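5-dehydro-2-deoxygluconokinase (Bacillus halodurans C-125, PDB 2QCV) probably phosphorylates 5-dehydro-2-deoxy-D-gluconate with ATP to give 6-phospho-5-dehydro-2-deoxy-D-gluconate, a step in the breakdown of myo-inositol. Local coordinates at residues S46-V51 / A61-K66; G84-N89 / E133-R138. All coordinates share one frame; numbering follows the deposited sequence.

The two contacts illustrate how packing chemistry changes with depth in an alpha/beta fold. Contact 1 is buried, its centre about 9 Å from the centre of the chain, and joins helix 46-56 to strand 61-67 by mainly apolar packing without hydrogen bonds. Contact 2 lies further out, at about 17 Å, where the loop between helix 71-82 and strand 90-92 meets the short helix 133-136; here an amide, a carboxylate and a serine hydroxyl gather round one aromatic ring. The contacts hold different elements, yet their centres are about 10 Å apart and they touch: Ala61 O probably accepts a hydrogen bond from Asp86 N, and the Tyr135 hydroxyl reaches the backbone of strand 61-67.

Contact 1. Residues S46-V51 / A61-K66; sequences SPANIV and AGFIGK
Phe63, on strand 61-67, sends its ring into helix 46-56, which runs nearly antiparallel to the strand at 166°, with 9.1 Å between the two short axes. With CG anti to the backbone N (chi1 -158°), CB carries the ring off the strand toward the helix. CD1 then lies 3.8 Å from Val51 CG2, the two side chains crossing at about a right angle. One atom further, CE1 reaches the helix backbone: it is 3.5 Å from Ala48 N, and Pro47 C sits at the ring edge, close to its plane. CZ, at the tip, still lies 3.9 Å from Ala48 N. Val51 divides its contacts, with CG1 beside Gly62 O and CB 3.8 Å from Ala61 CB. A leucine at Phe63 would probably fall short of the Pro47-Ala48 backbone and open a gap beneath the first turn of the helix. No hydrogen bond links the segments. Met80 of helix 71-82 packs against Ala48, Val51 and Phe63, while strand 12-17, next to strand 61-67 in the main sheet, touches Pro47 and Val51 through Ala16; the contact thus packs helix 46-56, beside helix 71-82, onto the parallel part of the central sheet of this ribokinase-like fold.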
loop_
_atom_site.group_PDB
_atom_site.type_symbol
_atom_site.label_atom_id
_atom_site.label_comp_id
_atom_site.label_asym_id
_atom_site.label_seq_id
_atom_site.Cartn_x
_atom_site.Cartn_y
_atom_site.Cartn_z
ATOM N N SER A 46 -25.396 -4.251 4.833
ATOM C CA SER A 46 -26.642 -4.487 4.062
ATOM C C SER A 46 -27.052 -5.962 3.859
ATOM O O SER A 46 -28.162 -6.318 4.245
ATOM C CB SER A 46 -26.604 -3.731 2.741
ATOM O OG SER A 46 -27.674 -4.151 1.933
ATOM N N PRO A 47 -26.185 -6.823 3.269
ATOM C CA PRO A 47 -26.641 -8.212 3.134
ATOM C C PRO A 47 -26.872 -8.968 4.443
ATOM O O PRO A 47 -27.763 -9.797 4.503
ATOM C CB PRO A 47 -25.568 -8.877 2.275
ATOM C CG PRO A 47 -24.398 -7.989 2.337
ATOM C CD PRO A 47 -24.857 -6.611 2.675
ATOM N N ALA A 48 -26.077 -8.700 5.469
ATOM C CA ALA A 48 -26.319 -9.222 6.806
ATOM C C ALA A 48 -27.684 -8.822 7.352
ATOM O O ALA A 48 -28.458 -9.662 7.859
ATOM C CB ALA A 48 -25.148 -8.788 7.786
ATOM N N ASN A 49 -28.000 -7.535 7.273
ATOM C CA ASN A 49 -29.294 -7.038 7.705
ATOM C C ASN A 49 -30.431 -7.708 6.951
ATOM O O ASN A 49 -31.493 -7.992 7.521
ATOM C CB ASN A 49 -29.408 -5.524 7.454
ATOM C CG ASN A 49 -28.601 -4.719 8.385
ATOM O OD1 ASN A 49 -28.198 -5.182 9.473
ATOM N ND2 ASN A 49 -28.324 -3.465 7.966
ATOM N N ILE A 50 -30.229 -7.918 5.656
ATOM C CA ILE A 50 -31.287 -8.507 4.827
ATOM C C ILE A 50 -31.524 -9.960 5.288
ATOM O O ILE A 50 -32.672 -10.375 5.455
ATOM C CB ILE A 50 -30.972 -8.432 3.312
ATOM C CG1 ILE A 50 -31.018 -6.975 2.855
ATOM C CG2 ILE A 50 -31.996 -9.272 2.469
ATOM C CD1 ILE A 50 -30.528 -6.755 1.402
ATOM N N VAL A 51 -30.466 -10.722 5.517
ATOM C CA VAL A 51 -30.672 -12.113 5.980
ATOM C C VAL A 51 -31.199 -12.213 7.414
ATOM O O VAL A 51 -31.995 -13.090 7.694
ATOM C CB VAL A 51 -29.490 -13.089 5.770
ATOM C CG1 VAL A 51 -29.178 -13.216 4.243
ATOM C CG2 VAL A 51 -28.260 -12.736 6.616
ATOM N N ALA A 61 -32.371 -18.612 5.714
ATOM C CA ALA A 61 -31.321 -17.816 5.115
ATOM C C ALA A 61 -29.926 -18.348 5.429
ATOM O O ALA A 61 -29.667 -18.950 6.493
ATOM C CB ALA A 61 -31.451 -16.338 5.556
ATOM N N GLY A 62 -29.037 -18.150 4.461
ATOM C CA GLY A 62 -27.615 -18.428 4.581
ATOM C C GLY A 62 -26.809 -17.234 4.138
ATOM O O GLY A 62 -27.367 -16.208 3.719
ATOM N N PHE A 63 -25.483 -17.356 4.230
ATOM C CA PHE A 63 -24.602 -16.205 4.057
ATOM C C PHE A 63 -23.223 -16.651 3.579
ATOM O O PHE A 63 -22.680 -17.654 4.067
ATOM C CB PHE A 63 -24.458 -15.409 5.378
ATOM C CG PHE A 63 -24.016 -13.966 5.183
ATOM C CD1 PHE A 63 -24.912 -13.005 4.854
ATOM C CD2 PHE A 63 -22.699 -13.601 5.329
ATOM C CE1 PHE A 63 -24.516 -11.675 4.678
ATOM C CE2 PHE A 63 -22.309 -12.305 5.133
ATOM C CZ PHE A 63 -23.236 -11.335 4.805
ATOM N N ILE A 64 -22.677 -15.885 2.647
ATOM C CA ILE A 64 -21.288 -16.023 2.188
ATOM C C ILE A 64 -20.582 -14.739 2.535
ATOM O O ILE A 64 -20.888 -13.672 1.994
ATOM C CB ILE A 64 -21.168 -16.324 0.678
ATOM C CG1 ILE A 64 -21.944 -17.621 0.336
ATOM C CG2 ILE A 64 -19.672 -16.453 0.256
ATOM C CD1 ILE A 64 -22.202 -17.811 -1.146
ATOM N N GLY A 65 -19.652 -14.810 3.485
ATOM C CA GLY A 65 -18.894 -13.618 3.831
ATOM C C GLY A 65 -17.681 -13.923 4.690
ATOM O O GLY A 65 -17.542 -15.033 5.206
ATOM N N LYS A 66 -16.810 -12.929 4.803
ATOM C CA LYS A 66 -15.606 -13.037 5.597
ATOM C C LYS A 66 -15.706 -12.156 6.820
ATOM O O LYS A 66 -16.178 -11.007 6.749
ATOM C CB LYS A 66 -14.390 -12.698 4.777
ATOM C CG LYS A 66 -13.061 -12.771 5.522
ATOM C CD LYS A 66 -11.846 -12.853 4.596
ATOM C CE LYS A 66 -11.620 -14.278 4.048
ATOM N NZ LYS A 66 -10.484 -14.306 3.035
#

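Contact 2. Residues G84-N89 / E133-R138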
loop_
_atom_site.group_PDB
_atom_site.type_symbol
_atom_site.label_atom_id
_atom_site.label_comp_id
_atom_site.label_asym_id
_atom_site.label_seq_id
_atom_site.Cartn_x
_atom_site.Cartn_y
_atom_site.Cartn_z
ATOM N N GLY A 84 -31.036 -17.683 13.550
ATOM C CA GLY A 84 -31.475 -18.753 12.666
ATOM C C GLY A 84 -30.868 -18.645 11.276
ATOM O O GLY A 84 -31.292 -19.358 10.369
ATOM N N VAL A 85 -29.872 -17.780 11.091
ATOM C CA VAL A 85 -29.164 -17.715 9.800
ATOM C C VAL A 85 -28.103 -18.818 9.775
ATOM O O VAL A 85 -27.415 -19.016 10.759
ATOM C CB VAL A 85 -28.514 -16.333 9.549
ATOM C CG1 VAL A 85 -27.772 -16.309 8.216
ATOM C CG2 VAL A 85 -29.542 -15.223 9.553
ATOM N N ASP A 86 -27.953 -19.533 8.656
ATOM C CA ASP A 86 -26.857 -20.498 8.509
ATOM C C ASP A 86 -25.521 -19.761 8.377
ATOM O O ASP A 86 -25.368 -18.911 7.499
ATOM C CB ASP A 86 -27.087 -21.375 7.284
ATOM C CG ASP A 86 -26.050 -22.467 7.142
ATOM O OD1 ASP A 86 -24.916 -22.182 6.699
ATOM O OD2 ASP A 86 -26.380 -23.626 7.452
ATOM N N THR A 87 -24.554 -20.115 9.240
ATOM C CA THR A 87 -23.239 -19.465 9.266
ATOM C C THR A 87 -22.108 -20.393 8.800
ATOM O O THR A 87 -20.917 -20.064 8.962
ATOM C CB THR A 87 -22.924 -18.914 10.683
ATOM O OG1 THR A 87 -22.863 -19.986 11.658
ATOM C CG2 THR A 87 -23.975 -17.858 11.065
ATOM N N SER A 88 -22.476 -21.512 8.189
ATOM C CA SER A 88 -21.518 -22.504 7.680
ATOM C C SER A 88 -20.509 -21.979 6.655
ATOM O O SER A 88 -19.405 -22.523 6.542
ATOM C CB SER A 88 -22.246 -23.726 7.084
ATOM O OG SER A 88 -22.874 -23.414 5.870
ATOM N N ASN A 89 -20.855 -20.918 5.943
ATOM C CA ASN A 89 -19.993 -20.368 4.889
ATOM C C ASN A 89 -19.474 -18.968 5.228
ATOM O O ASN A 89 -19.060 -18.175 4.363
ATOM C CB ASN A 89 -20.751 -20.409 3.550
ATOM C CG ASN A 89 -20.687 -21.790 2.887
ATOM O OD1 ASN A 89 -20.121 -21.913 1.814
ATOM N ND2 ASN A 89 -21.268 -22.833 3.533
ATOM N N GLU A 133 -20.013 -23.498 -4.742
ATOM C CA GLU A 133 -21.161 -23.838 -5.602
ATOM C C GLU A 133 -22.174 -24.754 -4.950
ATOM O O GLU A 133 -23.381 -24.561 -5.167
ATOM C CB GLU A 133 -20.684 -24.418 -6.934
ATOM C CG GLU A 133 -21.778 -24.671 -7.940
ATOM C CD GLU A 133 -21.221 -24.928 -9.323
ATOM O OE1 GLU A 133 -19.953 -24.995 -9.458
ATOM O OE2 GLU A 133 -22.035 -24.988 -10.257
ATOM N N ALA A 134 -21.699 -25.728 -4.136
ATOM C CA ALA A 134 -22.572 -26.678 -3.442
ATOM C C ALA A 134 -23.485 -25.989 -2.437
ATOM O O ALA A 134 -24.585 -26.465 -2.172
ATOM C CB ALA A 134 -21.733 -27.794 -2.735
ATOM N N TYR A 135 -23.061 -24.831 -1.936
ATOM C CA TYR A 135 -23.855 -24.076 -0.981
ATOM C C TYR A 135 -24.869 -23.246 -1.731
ATOM O O TYR A 135 -26.054 -23.305 -1.466
ATOM C CB TYR A 135 -22.958 -23.165 -0.188
ATOM C CG TYR A 135 -23.599 -22.479 0.986
ATOM C CD1 TYR A 135 -24.279 -23.177 1.953
ATOM C CD2 TYR A 135 -23.485 -21.102 1.143
ATOM C CE1 TYR A 135 -24.804 -22.513 3.072
ATOM C CE2 TYR A 135 -24.031 -20.463 2.224
ATOM C CZ TYR A 135 -24.659 -21.165 3.193
ATOM O OH TYR A 135 -25.147 -20.471 4.282
ATOM N N ILE A 136 -24.396 -22.473 -2.688
ATOM C CA ILE A 136 -25.283 -21.615 -3.495
ATOM C C ILE A 136 -26.446 -22.379 -4.135
ATOM O O ILE A 136 -27.600 -21.950 -4.085
ATOM C CB ILE A 136 -24.451 -20.859 -4.578
ATOM C CG1 ILE A 136 -23.520 -19.843 -3.909
ATOM C CG2 ILE A 136 -25.351 -20.202 -5.647
ATOM C CD1 ILE A 136 -22.504 -19.146 -4.891
ATOM N N ARG A 137 -26.174 -23.553 -4.693
ATOM C CA ARG A 137 -27.228 -24.299 -5.351
ATOM C C ARG A 137 -28.359 -24.832 -4.461
ATOM O O ARG A 137 -29.350 -25.297 -4.992
ATOM C CB ARG A 137 -26.661 -25.426 -6.181
ATOM C CG ARG A 137 -26.113 -26.534 -5.393
ATOM C CD ARG A 137 -25.381 -27.483 -6.334
ATOM N NE ARG A 137 -24.853 -28.606 -5.586
ATOM C CZ ARG A 137 -23.764 -29.303 -5.932
ATOM N NH1 ARG A 137 -23.058 -29.000 -7.021
ATOM N NH2 ARG A 137 -23.361 -30.298 -5.157
ATOM N N ARG A 138 -28.209 -24.739 -3.142
ATOM C CA ARG A 138 -29.258 -25.136 -2.191
ATOM C C ARG A 138 -30.258 -24.044 -1.916
ATOM O O ARG A 138 -31.137 -24.199 -1.071
ATOM C CB ARG A 138 -28.599 -25.484 -0.866
ATOM C CG ARG A 138 -27.547 -26.518 -1.068
ATOM C CD ARG A 138 -27.364 -27.389 0.103
ATOM N NE ARG A 138 -26.428 -26.899 1.057
ATOM C CZ ARG A 138 -26.638 -26.810 2.371
ATOM N NH1 ARG A 138 -27.795 -27.125 2.954
ATOM N NH2 ARG A 138 -25.659 -26.369 3.110
HETATM O O HOH W 1 -25.542 -26.310 6.462
#
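Asn89 and Tyr135 have the nearest CA atoms of the two segments, 7.9 Å apart; the irregular loop 84-89 and the helical turn at 133-136 meet through side chains. The contact is built on the Tyr135 ring: a chi1 of -171° swings CG to the far side from the backbone N and carries the ring toward the loop. The Asn89 amide lies flat on one face, the planes 3° apart, and places ND2 3.3 Å above the ring plane over its centre. Asn89 CB adds a CH-pi contact, 4.0 Å from the ring centroid. What fixes the rotation of the amide is a bond within the loop: Asn89 ND2 donates in its own plane to Ser88 OG at 2.9 Å, with an N-H...O angle of 148°. That hydroxyl oxygen lies 3.5 Å from Tyr135 CE1. The Tyr135 hydroxyl takes part in a probable hydrogen bond with Phe63 N of strand 61-67, which ties its polar end to the sheet. Asp86, modelled in two conformers of which one is described, brings OD1 to 3.0 Å from Tyr135 OH, and the same oxygen accepts from Ser88 N at 2.9 Å, from above the carboxylate plane. Asp86 OD2 accepts from a water, which has a weak bond to Arg138 NH2, itself at the Tyr135 ring edge and in its plane. Phe12 of strand 12-17 meets the ring, the planes steeply inclined. The loop combines two turns: Gly84, at positive phi, is the C-prime residue of the Schellman motif ending helix 71-82, and Asp86, in this conformer, forms an Asx turn through Ser88 N. Together they carry the chain from that helix into edge strand 90-92, completing a beta-alpha-beta crossover from the parallel neighbour, strand 61-67.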